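Local coordinates for glutaredoxin 2 (Salmonella enterica subsp. enterica serovar Typhimurium, PDB 3IR4), which binds glutathione and probably works as a glutathione-dependent thiol-disulfide oxidoreductase built on a glutathione S-transferase-like fold, at residues Arg19-Phe22 against Gly23-Ile27; Lys95-Gly98 against Tyr99-Gln102; Ala120-Gln123 against Tyr124-Lys128; Lys196-Asp199 against Tyr200-Asn203. All coordinates share one frame; numbering follows the deposited sequence. Where two conformers were deposited one is given.

Interaction 1. Residues Arg19-Phe22 against Gly23-Ile27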
loop_
_atom_site.group_PDB
_atom_site.type_symbol
_atom_site.label_atom_id
_atom_site.label_comp_id
_atom_site.label_asym_id
_atom_site.label_seq_id
_atom_site.Cartn_x
_atom_site.Cartn_y
_atom_site.Cartn_z
ATOM N N ARG A 19 0.996 -7.950 2.107
ATOM C CA ARG A 19 2.139 -8.169 2.980
ATOM C C ARG A 19 1.819 -8.004 4.459
ATOM O O ARG A 19 2.547 -8.519 5.307
ATOM C CB ARG A 19 3.248 -7.178 2.630
ATOM C CG ARG A 19 3.871 -7.462 1.297
ATOM C CD ARG A 19 4.788 -6.339 0.868
ATOM N NE ARG A 19 5.904 -6.265 1.796
ATOM C CZ ARG A 19 6.814 -5.304 1.826
ATOM N NH1 ARG A 19 6.741 -4.291 0.978
ATOM N NH2 ARG A 19 7.797 -5.359 2.720
HETATM N N MSE A 20 0.784 -7.235 4.786
HETATM C CA MSE A 20 0.566 -6.878 6.181
HETATM C C MSE A 20 0.348 -8.037 7.147
HETATM O O MSE A 20 0.903 -8.035 8.219
HETATM C CB MSE A 20 -0.583 -5.875 6.328
HETATM C CG MSE A 20 -0.249 -4.505 5.770
HETATM SE SE MSE A 20 -1.760 -3.297 5.783
HETATM C CE MSE A 20 -1.903 -3.005 7.680
ATOM N N ILE A 21 -0.500 -9.002 6.787
ATOM C CA ILE A 21 -0.805 -10.086 7.726
ATOM C C ILE A 21 0.432 -10.927 7.973
ATOM O O ILE A 21 0.625 -11.433 9.081
ATOM C CB ILE A 21 -2.016 -10.954 7.297
ATOM C CG1 ILE A 21 -3.307 -10.126 7.283
ATOM C CG2 ILE A 21 -2.178 -12.198 8.216
ATOM C CD1 ILE A 21 -3.779 -9.621 8.588
ATOM N N PHE A 22 1.273 -11.128 6.952
ATOM C CA PHE A 22 2.505 -11.872 7.165
ATOM C C PHE A 22 3.317 -11.234 8.284
ATOM O O PHE A 22 3.869 -11.894 9.158
ATOM C CB PHE A 22 3.328 -11.967 5.888
ATOM C CG PHE A 22 2.740 -12.870 4.854
ATOM C CD1 PHE A 22 2.928 -14.244 4.903
ATOM C CD2 PHE A 22 1.983 -12.349 3.807
ATOM C CE1 PHE A 22 2.401 -15.073 3.947
ATOM C CE2 PHE A 22 1.448 -13.201 2.845
ATOM C CZ PHE A 22 1.672 -14.567 2.918
ATOM N N GLY A 23 3.442 -9.915 8.248
ATOM C CA GLY A 23 4.185 -9.229 9.264
ATOM C C GLY A 23 3.549 -9.277 10.622
ATOM O O GLY A 23 4.193 -9.569 11.633
ATOM N N LEU A 24 2.259 -8.992 10.666
ATOM C CA LEU A 24 1.548 -8.945 11.938
ATOM C C LEU A 24 1.526 -10.285 12.671
ATOM O O LEU A 24 1.500 -10.308 13.892
ATOM C CB LEU A 24 0.100 -8.451 11.751
ATOM C CG LEU A 24 -0.006 -7.013 11.264
ATOM C CD1 LEU A 24 -1.414 -6.658 10.766
ATOM C CD2 LEU A 24 0.440 -6.044 12.338
ATOM N N LYS A 25 1.481 -11.376 11.919
ATOM C CA LYS A 25 1.422 -12.727 12.465
ATOM C C LYS A 25 2.781 -13.423 12.473
ATOM O O LYS A 25 2.872 -14.578 12.889
ATOM C CB LYS A 25 0.419 -13.589 11.704
ATOM C CG LYS A 25 -0.999 -13.015 11.749
ATOM C CD LYS A 25 -2.054 -13.998 11.264
ATOM C CE LYS A 25 -2.483 -14.998 12.309
ATOM N NZ LYS A 25 -3.443 -16.025 11.748
ATOM N N ASN A 26 3.833 -12.753 12.009
ATOM C CA ASN A 26 5.168 -13.344 11.912
ATOM C C ASN A 26 5.192 -14.639 11.106
ATOM O O ASN A 26 5.823 -15.611 11.471
ATOM C CB ASN A 26 5.802 -13.523 13.314
ATOM C CG ASN A 26 5.727 -12.243 14.140
ATOM O OD1 ASN A 26 6.106 -11.201 13.691
ATOM N ND2 ASN A 26 5.170 -12.332 15.321
ATOM N N ILE A 27 4.470 -14.625 9.996
ATOM C CA ILE A 27 4.455 -15.752 9.072
ATOM C C ILE A 27 5.476 -15.450 7.974
ATOM O O ILE A 27 5.386 -14.400 7.339
ATOM C CB ILE A 27 3.061 -15.948 8.435
ATOM C CG1 ILE A 27 2.024 -16.277 9.513
ATOM C CG2 ILE A 27 3.095 -17.021 7.349
ATOM C CD1 ILE A 27 0.595 -16.065 9.023
#
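Phe22 and Ile27 meet where helix 13-25 runs out, five residues apart and gripped through both backbone and side chain. The backbone bond from Ile27 N to Phe22 O is 2.9 Å long and lies in the carbonyl plane on a lone pair. Beside it, the CG2 branch of Ile27 rests against the ring of Phe22, 3.7 Å from CD1, while the carbonyl O of Ile27 sits in the ring plane at its edge, 3.5 Å from the same CD1. Phe22 CG stands anti to its own carbonyl carbon (chi1 -71°), which leaves the ring beside the turn that Ile27 closes. One residue earlier, Ile21 and Lys25 run side by side: the methyl CG2 of Ile21 lies 3.5 Å from Lys25 CD, so the lysine's aliphatic part is the apolar partner. A bend about chi3 (82°) then carries its ammonium onward to Asp76, as a salt bridge, and to the carbonyl oxygens of Asp73 and Lys78. Leu24 packs its CG 3.3 Å from Met20 O, the carbonyl that also accepts from Leu24 N; Met20, a selenomethionine, turns to helices 173-185 and 195-208. Ile21, Phe22 and Ile27 all reach Val72 of helix 65-74. Asn26 takes a positive phi just past the helix; the bonds from Ile27 N to Phe22 O and from Asn26 N to Gly23 O, the latter 3.2 Å, make a Schellman motif with an apolar contact across it, at the helix C terminus in the beta-alpha-beta unit of a thioredoxin-like domain.

Interaction 2. Residues Lys95-Gly98 against Tyr99-Gln102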
loop_
_atom_site.group_PDB
_atom_site.type_symbol
_atom_site.label_atom_id
_atom_site.label_comp_id
_atom_site.label_asym_id
_atom_site.label_seq_id
_atom_site.Cartn_x
_atom_site.Cartn_y
_atom_site.Cartn_z
ATOM N N LYS A 95 -12.601 9.506 -0.125
ATOM C CA LYS A 95 -12.319 10.912 -0.451
ATOM C C LYS A 95 -10.835 11.118 -0.758
ATOM O O LYS A 95 -10.476 11.644 -1.805
ATOM C CB LYS A 95 -12.772 11.817 0.706
ATOM C CG LYS A 95 -12.426 13.285 0.518
ATOM C CD LYS A 95 -13.037 14.199 1.570
ATOM C CE LYS A 95 -12.483 13.924 2.939
ATOM N NZ LYS A 95 -10.997 13.911 2.995
ATOM N N VAL A 96 -9.966 10.662 0.136
ATOM C CA VAL A 96 -8.534 10.888 -0.048
ATOM C C VAL A 96 -7.971 10.119 -1.256
ATOM O O VAL A 96 -7.212 10.689 -2.076
ATOM C CB VAL A 96 -7.757 10.612 1.249
ATOM C CG1 VAL A 96 -6.253 10.715 1.015
ATOM C CG2 VAL A 96 -8.215 11.588 2.341
ATOM N N ASN A 97 -8.333 8.838 -1.389
ATOM C CA ASN A 97 -7.887 8.053 -2.535
ATOM C C ASN A 97 -8.361 8.648 -3.842
ATOM O O ASN A 97 -7.783 8.370 -4.883
ATOM C CB ASN A 97 -8.276 6.582 -2.419
ATOM C CG ASN A 97 -7.333 5.799 -1.511
ATOM O OD1 ASN A 97 -6.109 5.861 -1.647
ATOM N ND2 ASN A 97 -7.901 4.997 -0.625
ATOM N N GLY A 98 -9.385 9.482 -3.806
ATOM C CA GLY A 98 -9.871 10.140 -4.986
ATOM C C GLY A 98 -8.933 11.186 -5.570
ATOM O O GLY A 98 -9.008 11.430 -6.775
ATOM N N TYR A 99 -8.073 11.813 -4.754
ATOM C CA TYR A 99 -7.122 12.845 -5.250
ATOM C C TYR A 99 -5.644 12.545 -4.992
ATOM O O TYR A 99 -4.778 13.150 -5.618
ATOM C CB TYR A 99 -7.401 14.250 -4.697
ATOM C CG TYR A 99 -7.155 14.460 -3.235
ATOM C CD1 TYR A 99 -8.165 14.278 -2.304
ATOM C CD2 TYR A 99 -5.896 14.821 -2.762
ATOM C CE1 TYR A 99 -7.945 14.494 -0.931
ATOM C CE2 TYR A 99 -5.656 15.015 -1.419
ATOM C CZ TYR A 99 -6.668 14.847 -0.505
ATOM O OH TYR A 99 -6.396 15.044 0.831
ATOM N N VAL A 100 -5.351 11.616 -4.104
ATOM C CA VAL A 100 -3.998 11.420 -3.607
ATOM C C VAL A 100 -3.001 11.011 -4.680
ATOM O O VAL A 100 -1.804 11.270 -4.534
ATOM C CB VAL A 100 -3.982 10.439 -2.419
ATOM C CG1 VAL A 100 -4.153 9.004 -2.886
ATOM C CG2 VAL A 100 -2.706 10.571 -1.615
ATOM N N ASN A 101 -3.461 10.374 -5.750
ATOM C CA ASN A 101 -2.549 9.928 -6.776
ATOM C C ASN A 101 -1.889 11.104 -7.503
ATOM O O ASN A 101 -0.854 10.894 -8.137
ATOM C CB ASN A 101 -3.184 8.969 -7.745
ATOM C CG ASN A 101 -3.077 7.547 -7.290
ATOM O OD1 ASN A 101 -2.313 7.259 -6.366
ATOM N ND2 ASN A 101 -3.769 6.648 -7.958
ATOM N N GLN A 102 -2.460 12.313 -7.421
ATOM C CA GLN A 102 -1.784 13.465 -7.995
ATOM C C GLN A 102 -0.489 13.763 -7.243
ATOM O O GLN A 102 0.408 14.352 -7.812
ATOM C CB GLN A 102 -2.688 14.662 -8.050
ATOM C CG GLN A 102 -3.838 14.468 -9.003
ATOM C CD GLN A 102 -4.610 15.731 -9.291
ATOM O OE1 GLN A 102 -4.584 16.698 -8.534
ATOM N NE2 GLN A 102 -5.319 15.727 -10.400
HETATM O O HOH W 1 -6.147 9.690 -6.665
#
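Val96 O takes two backbone donors at the turn between helices 87-97 and 101-108. Val100 N approaches nearly head-on to the carbonyl, at 2.9 Å and a C=O...N angle of 172°, whereas Tyr99 N comes from above the carbonyl plane at 3.0 Å. The same oxygen lies over one face of the Tyr99 ring, toward its rim, 3.7 Å from CD1. Tyr99 CG sits between the backbone N and the carbonyl carbon (chi1 68°), folding the ring back over Lys95 and Val96, where CD1 also comes to 3.5 Å from Lys95 O. Val100 packs on Val96: its CB lies 4.1 Å from Val96 CG1, and its CG1 runs alongside Asn97, 3.9 Å from OD1. Further out, a water spans the joint, donating to Asn97 O at 2.8 Å and accepting from Asn101 N. Asp153 of helix 143-160 probably helps to position the polar ends, taking a hydrogen bond from Tyr99 OH and a salt bridge from Lys95 NZ; Lys149 makes a cation-pi contact with the Tyr99 ring. Val96, Asn97 and Val100 also touch Leu181 of helix 173-185. The chemistry implies a junction in which the chain is tied across directly, by the doubly gripped Val96 O, and through a water between Asn97 O and Asn101 N, with Asp153 probably holding the tyrosine hydroxyl and the lysine charge together on one carboxylate.

Interaction 3. Residues Ala120-Gln123 against Tyr124-Lys128. With GSH (glutathione), chain B.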
loop_
_atom_site.group_PDB
_atom_site.type_symbol
_atom_site.label_atom_id
_atom_site.label_comp_id
_atom_site.label_asym_id
_atom_site.label_seq_id
_atom_site.Cartn_x
_atom_site.Cartn_y
_atom_site.Cartn_z
ATOM N N ALA A 120 13.245 0.874 -19.133
ATOM C CA ALA A 120 12.034 0.467 -19.842
ATOM C C ALA A 120 10.842 0.345 -18.894
ATOM O O ALA A 120 9.738 0.745 -19.232
ATOM C CB ALA A 120 12.247 -0.836 -20.599
ATOM N N ALA A 121 11.047 -0.245 -17.721
ATOM C CA ALA A 121 9.973 -0.413 -16.749
ATOM C C ALA A 121 9.466 0.911 -16.228
ATOM O O ALA A 121 8.271 1.122 -16.093
ATOM C CB ALA A 121 10.422 -1.282 -15.605
ATOM N N ARG A 122 10.376 1.850 -15.988
ATOM C CA ARG A 122 9.997 3.155 -15.496
ATOM C C ARG A 122 9.201 3.914 -16.570
ATOM O O ARG A 122 8.181 4.512 -16.273
ATOM C CB ARG A 122 11.210 3.936 -15.051
ATOM C CG ARG A 122 10.870 5.187 -14.304
ATOM C CD ARG A 122 12.115 5.912 -13.771
ATOM N NE ARG A 122 12.918 5.104 -12.859
ATOM C CZ ARG A 122 12.679 4.988 -11.556
ATOM N NH1 ARG A 122 11.682 5.632 -10.969
ATOM N NH2 ARG A 122 13.465 4.214 -10.823
ATOM N N GLN A 123 9.668 3.858 -17.825
ATOM C CA GLN A 123 8.955 4.522 -18.905
ATOM C C GLN A 123 7.555 3.952 -19.083
ATOM O O GLN A 123 6.577 4.686 -19.351
ATOM C CB GLN A 123 9.729 4.442 -20.212
ATOM C CG GLN A 123 8.994 5.131 -21.367
ATOM C CD GLN A 123 9.713 4.952 -22.666
ATOM O OE1 GLN A 123 9.291 4.169 -23.510
ATOM N NE2 GLN A 123 10.818 5.631 -22.819
ATOM N N TYR A 124 7.444 2.623 -19.001
ATOM C CA TYR A 124 6.156 1.930 -19.116
ATOM C C TYR A 124 5.146 2.496 -18.110
ATOM O O TYR A 124 4.005 2.797 -18.451
ATOM C CB TYR A 124 6.364 0.436 -18.881
ATOM C CG TYR A 124 5.104 -0.374 -18.874
ATOM C CD1 TYR A 124 4.407 -0.581 -17.689
ATOM C CD2 TYR A 124 4.647 -1.001 -20.004
ATOM C CE1 TYR A 124 3.266 -1.351 -17.642
ATOM C CE2 TYR A 124 3.479 -1.745 -19.979
ATOM C CZ TYR A 124 2.790 -1.914 -18.782
ATOM O OH TYR A 124 1.639 -2.683 -18.659
ATOM N N PHE A 125 5.586 2.660 -16.874
ATOM C CA PHE A 125 4.740 3.215 -15.819
ATOM C C PHE A 125 4.313 4.645 -16.114
ATOM O O PHE A 125 3.129 4.983 -16.028
ATOM C CB PHE A 125 5.495 3.140 -14.485
ATOM C CG PHE A 125 4.711 3.676 -13.306
ATOM C CD1 PHE A 125 3.759 2.888 -12.674
ATOM C CD2 PHE A 125 4.926 4.962 -12.826
ATOM C CE1 PHE A 125 3.075 3.353 -11.583
ATOM C CE2 PHE A 125 4.217 5.441 -11.735
ATOM C CZ PHE A 125 3.292 4.634 -11.122
ATOM N N ILE A 126 5.275 5.484 -16.470
ATOM C CA ILE A 126 4.986 6.871 -16.729
ATOM C C ILE A 126 3.942 7.007 -17.846
ATOM O O ILE A 126 2.971 7.763 -17.751
ATOM C CB ILE A 126 6.301 7.609 -17.112
ATOM C CG1 ILE A 126 7.269 7.700 -15.927
ATOM C CG2 ILE A 126 5.986 9.008 -17.676
ATOM C CD1 ILE A 126 8.709 8.020 -16.289
ATOM N N ARG A 127 4.195 6.313 -18.941
ATOM C CA ARG A 127 3.335 6.405 -20.108
ATOM C C ARG A 127 1.931 5.990 -19.762
ATOM O O ARG A 127 0.959 6.649 -20.161
ATOM C CB ARG A 127 3.878 5.598 -21.280
ATOM C CG ARG A 127 5.143 6.187 -21.810
ATOM C CD ARG A 127 5.392 5.910 -23.198
ATOM N NE ARG A 127 6.372 6.836 -23.730
ATOM C CZ ARG A 127 7.012 6.624 -24.867
ATOM N NH1 ARG A 127 6.752 5.531 -25.576
ATOM N NH2 ARG A 127 7.920 7.494 -25.286
ATOM N N LYS A 128 1.782 4.881 -19.060
ATOM C CA LYS A 128 0.471 4.364 -18.724
ATOM C C LYS A 128 -0.301 5.312 -17.817
ATOM O O LYS A 128 -1.470 5.586 -18.053
ATOM C CB LYS A 128 0.629 3.024 -18.029
ATOM C CG LYS A 128 -0.670 2.430 -17.573
ATOM C CD LYS A 128 -0.475 1.234 -16.729
ATOM C CE LYS A 128 -0.026 0.107 -17.535
ATOM N NZ LYS A 128 0.101 -1.030 -16.601
HETATM N N1 GSH B . -8.317 -5.864 -7.100
HETATM C CA1 GSH B . -6.859 -6.042 -7.072
HETATM C C1 GSH B . -6.421 -6.423 -5.684
HETATM O O11 GSH B . -7.155 -6.052 -4.728
HETATM O O12 GSH B . -5.360 -7.061 -5.545
HETATM C CB1 GSH B . -6.207 -4.742 -7.523
HETATM C CG1 GSH B . -4.714 -4.934 -7.783
HETATM C CD1 GSH B . -4.074 -3.826 -8.591
HETATM O OE1 GSH B . -4.795 -2.743 -8.938
HETATM N N2 GSH B . -2.800 -3.909 -8.884
HETATM C CA2 GSH B . -2.098 -3.021 -9.805
HETATM C C2 GSH B . -1.751 -3.753 -11.060
HETATM O O2 GSH B . -1.392 -5.031 -10.987
HETATM C CB2 GSH B . -0.824 -2.435 -9.154
HETATM S SG2 GSH B . -1.093 -1.337 -7.722
HETATM N N3 GSH B . -1.759 -3.103 -12.196
HETATM C CA3 GSH B . -1.712 -3.784 -13.466
HETATM C C3 GSH B . -0.475 -3.386 -14.179
HETATM O O31 GSH B . 0.440 -2.794 -13.527
HETATM O O32 GSH B . -0.384 -3.663 -15.402
#
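Helix 119-133 of the C-terminal, GST-like domain lends two residues to the glutathione pocket, and this part of it has a stacked side-chain pair on another flank. Gln123 and Arg127, one helical turn apart, lie side by side and point the same way. Their flat ends are stacked, the amide and guanidinium planes only 18° apart, with Gln123 OE1 over the centre of the guanidinium and 3.5 Å from Arg127 NH1. The extended Gln123 side chain, its CG anti to the backbone N (chi1 180°), runs alongside an arginine that is itself stretched out from CG to NE. At the base of the pair, in the backbone, Arg127 N donates to Gln123 O at 2.9 Å, and Arg127 CG rests 3.2 Å from that carbonyl oxygen. Next along, the side chains of Arg122 and Ile126 pass at a slant, with Ile126 CD1 4.1 Å from Arg122 CG; the Arg122 guanidinium bonds instead to the carbonyls of Ala109 and Ser111. Tyr124 CB rests against the carbonyl oxygens of Ala120 and Ala121, 3.4 Å from each O, and its ring continues toward the ligand. There Lys128 NZ donates to Tyr124 OH at 3.1 Å and lies 2.9 Å from O32 of the glutathione glycyl carboxylate. Lys49, on the pocket wall, touches Tyr124 and also bonds the ligand. Phe125 turns inward, its ring edge-to-face with His11. Lys128 NZ is thus held between a carboxylate oxygen and a phenol oxygen, so Tyr124 probably helps to place an ammonium that would offset the glycyl carboxylate.

Interaction 4. Residues Lys196-Asp199 against Tyr200-Asn203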
loop_
_atom_site.group_PDB
_atom_site.type_symbol
_atom_site.label_atom_id
_atom_site.label_comp_id
_atom_site.label_asym_id
_atom_site.label_seq_id
_atom_site.Cartn_x
_atom_site.Cartn_y
_atom_site.Cartn_z
ATOM N N LYS A 196 -1.403 11.432 16.346
ATOM C CA LYS A 196 -1.970 10.084 16.370
ATOM C C LYS A 196 -1.754 9.395 15.021
ATOM O O LYS A 196 -1.555 8.174 14.964
ATOM C CB LYS A 196 -3.450 10.080 16.722
ATOM C CG LYS A 196 -3.695 10.565 18.137
ATOM C CD LYS A 196 -5.124 10.744 18.512
ATOM C CE LYS A 196 -5.246 11.489 19.844
ATOM N NZ LYS A 196 -6.656 11.562 20.196
ATOM N N VAL A 197 -1.818 10.151 13.920
ATOM C CA VAL A 197 -1.592 9.590 12.611
ATOM C C VAL A 197 -0.158 9.100 12.511
ATOM O O VAL A 197 0.096 7.994 12.056
ATOM C CB VAL A 197 -1.921 10.578 11.484
ATOM C CG1 VAL A 197 -1.710 9.885 10.133
ATOM C CG2 VAL A 197 -3.342 11.146 11.615
ATOM N N ALA A 198 0.782 9.942 12.935
ATOM C CA ALA A 198 2.204 9.573 12.910
ATOM C C ALA A 198 2.494 8.359 13.769
ATOM O O ALA A 198 3.250 7.462 13.380
ATOM C CB ALA A 198 3.090 10.729 13.358
ATOM N N ASP A 199 1.886 8.308 14.962
ATOM C CA ASP A 199 2.096 7.158 15.854
ATOM C C ASP A 199 1.562 5.856 15.278
ATOM O O ASP A 199 2.156 4.808 15.434
ATOM C CB ASP A 199 1.434 7.397 17.202
ATOM C CG ASP A 199 2.124 8.413 18.054
ATOM O OD1 ASP A 199 3.254 8.829 17.742
ATOM O OD2 ASP A 199 1.545 8.745 19.117
ATOM N N TYR A 200 0.404 5.950 14.646
ATOM C CA TYR A 200 -0.215 4.775 13.997
ATOM C C TYR A 200 0.672 4.336 12.823
ATOM O O TYR A 200 0.992 3.154 12.672
ATOM C CB TYR A 200 -1.629 5.162 13.534
ATOM C CG TYR A 200 -2.317 4.101 12.718
ATOM C CD1 TYR A 200 -2.178 4.045 11.331
ATOM C CD2 TYR A 200 -3.062 3.118 13.335
ATOM C CE1 TYR A 200 -2.805 3.083 10.600
ATOM C CE2 TYR A 200 -3.692 2.141 12.595
ATOM C CZ TYR A 200 -3.542 2.104 11.237
ATOM O OH TYR A 200 -4.143 1.146 10.461
ATOM N N ARG A 201 1.045 5.271 11.966
ATOM C CA ARG A 201 1.915 4.990 10.841
ATOM C C ARG A 201 3.191 4.295 11.295
ATOM O O ARG A 201 3.590 3.278 10.743
ATOM C CB ARG A 201 2.264 6.317 10.190
ATOM C CG ARG A 201 3.316 6.308 9.082
ATOM C CD ARG A 201 3.899 7.687 8.883
ATOM N NE ARG A 201 4.734 8.066 10.008
ATOM C CZ ARG A 201 5.010 9.322 10.350
ATOM N NH1 ARG A 201 4.536 10.331 9.644
ATOM N NH2 ARG A 201 5.774 9.567 11.395
ATOM N N ASP A 202 3.836 4.846 12.312
ATOM C CA ASP A 202 5.103 4.315 12.777
ATOM C C ASP A 202 4.957 2.952 13.393
ATOM O O ASP A 202 5.746 2.035 13.124
ATOM C CB ASP A 202 5.744 5.279 13.775
ATOM C CG ASP A 202 6.252 6.561 13.146
ATOM O OD1 ASP A 202 6.358 6.650 11.911
ATOM O OD2 ASP A 202 6.515 7.506 13.918
ATOM N N ASN A 203 3.947 2.779 14.228
ATOM C CA ASN A 203 3.752 1.498 14.867
ATOM C C ASN A 203 3.364 0.419 13.872
ATOM O O ASN A 203 3.874 -0.693 13.901
ATOM C CB ASN A 203 2.693 1.568 15.959
ATOM C CG ASN A 203 2.370 0.188 16.456
ATOM O OD1 ASN A 203 3.182 -0.414 17.158
ATOM N ND2 ASN A 203 1.257 -0.374 15.989
HETATM O O HOH W 2 5.159 9.151 15.815
#
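Asp202 OD1 is gripped by two nitrogens of Arg201, whose guanidinium lies over Ala198: NE is 2.9 Å and NH2 3.0 Å from OD1. The arginine presents its NE/NH2 side, and both nitrogens reach OD1 from the same face of the carboxylate, while the oxygen stays within 5° of the guanidinium plane. NH2 also reaches OD2 weakly, at 3.3 Å. With the guanidinium edge held by this salt bridge, Ala198 CA sits over the centre of one face, and Ala198 CB is 3.5 Å from NH2. Arg201 CG lies anti to the backbone N (chi1 172°), and a bend at chi3 (70°) folds the chain back onto the alanine. Ala198 O accepts from Asp202 N at 2.9 Å. A water with more acceptors around it than protons to give lies 2.7 Å from Asp199 OD1 and within bonding distance of Asp202 OD2, bridging two carboxylates; one is already paired with Arg201, so any repulsion is probably reduced. Arg201 meets Trp193 as a cation-pi pair, and buried Tyr200 bonds Asp175 through its hydroxyl. A charged, partly exposed flank marks an amphipathic helix packed within the helical, GST-like C-terminal domain, its tyrosine face on helix 173-185.

Each of the four contacts is local, joining residues close in sequence, so they follow one another in series and none nests within or crosses another. Interaction 1 ends helix 13-25 in the thioredoxin-like N-terminal part. The other three belong to the helical C-terminal domain: interaction 2 closes the tight joint between helices 87-97 and 101-108, interaction 3 lies inside helix 119-133, the next in the chain, and interaction 4 inside helix 195-208. Interactions 2 and 4 both pack on helix 173-185, to which Met20 of interaction 1 also reaches. Interactions 1 and 4 come within about 5 Å at their nearest atoms, whereas interaction 3 stands by glutathione, its centre about 32 Å from that of interaction 4.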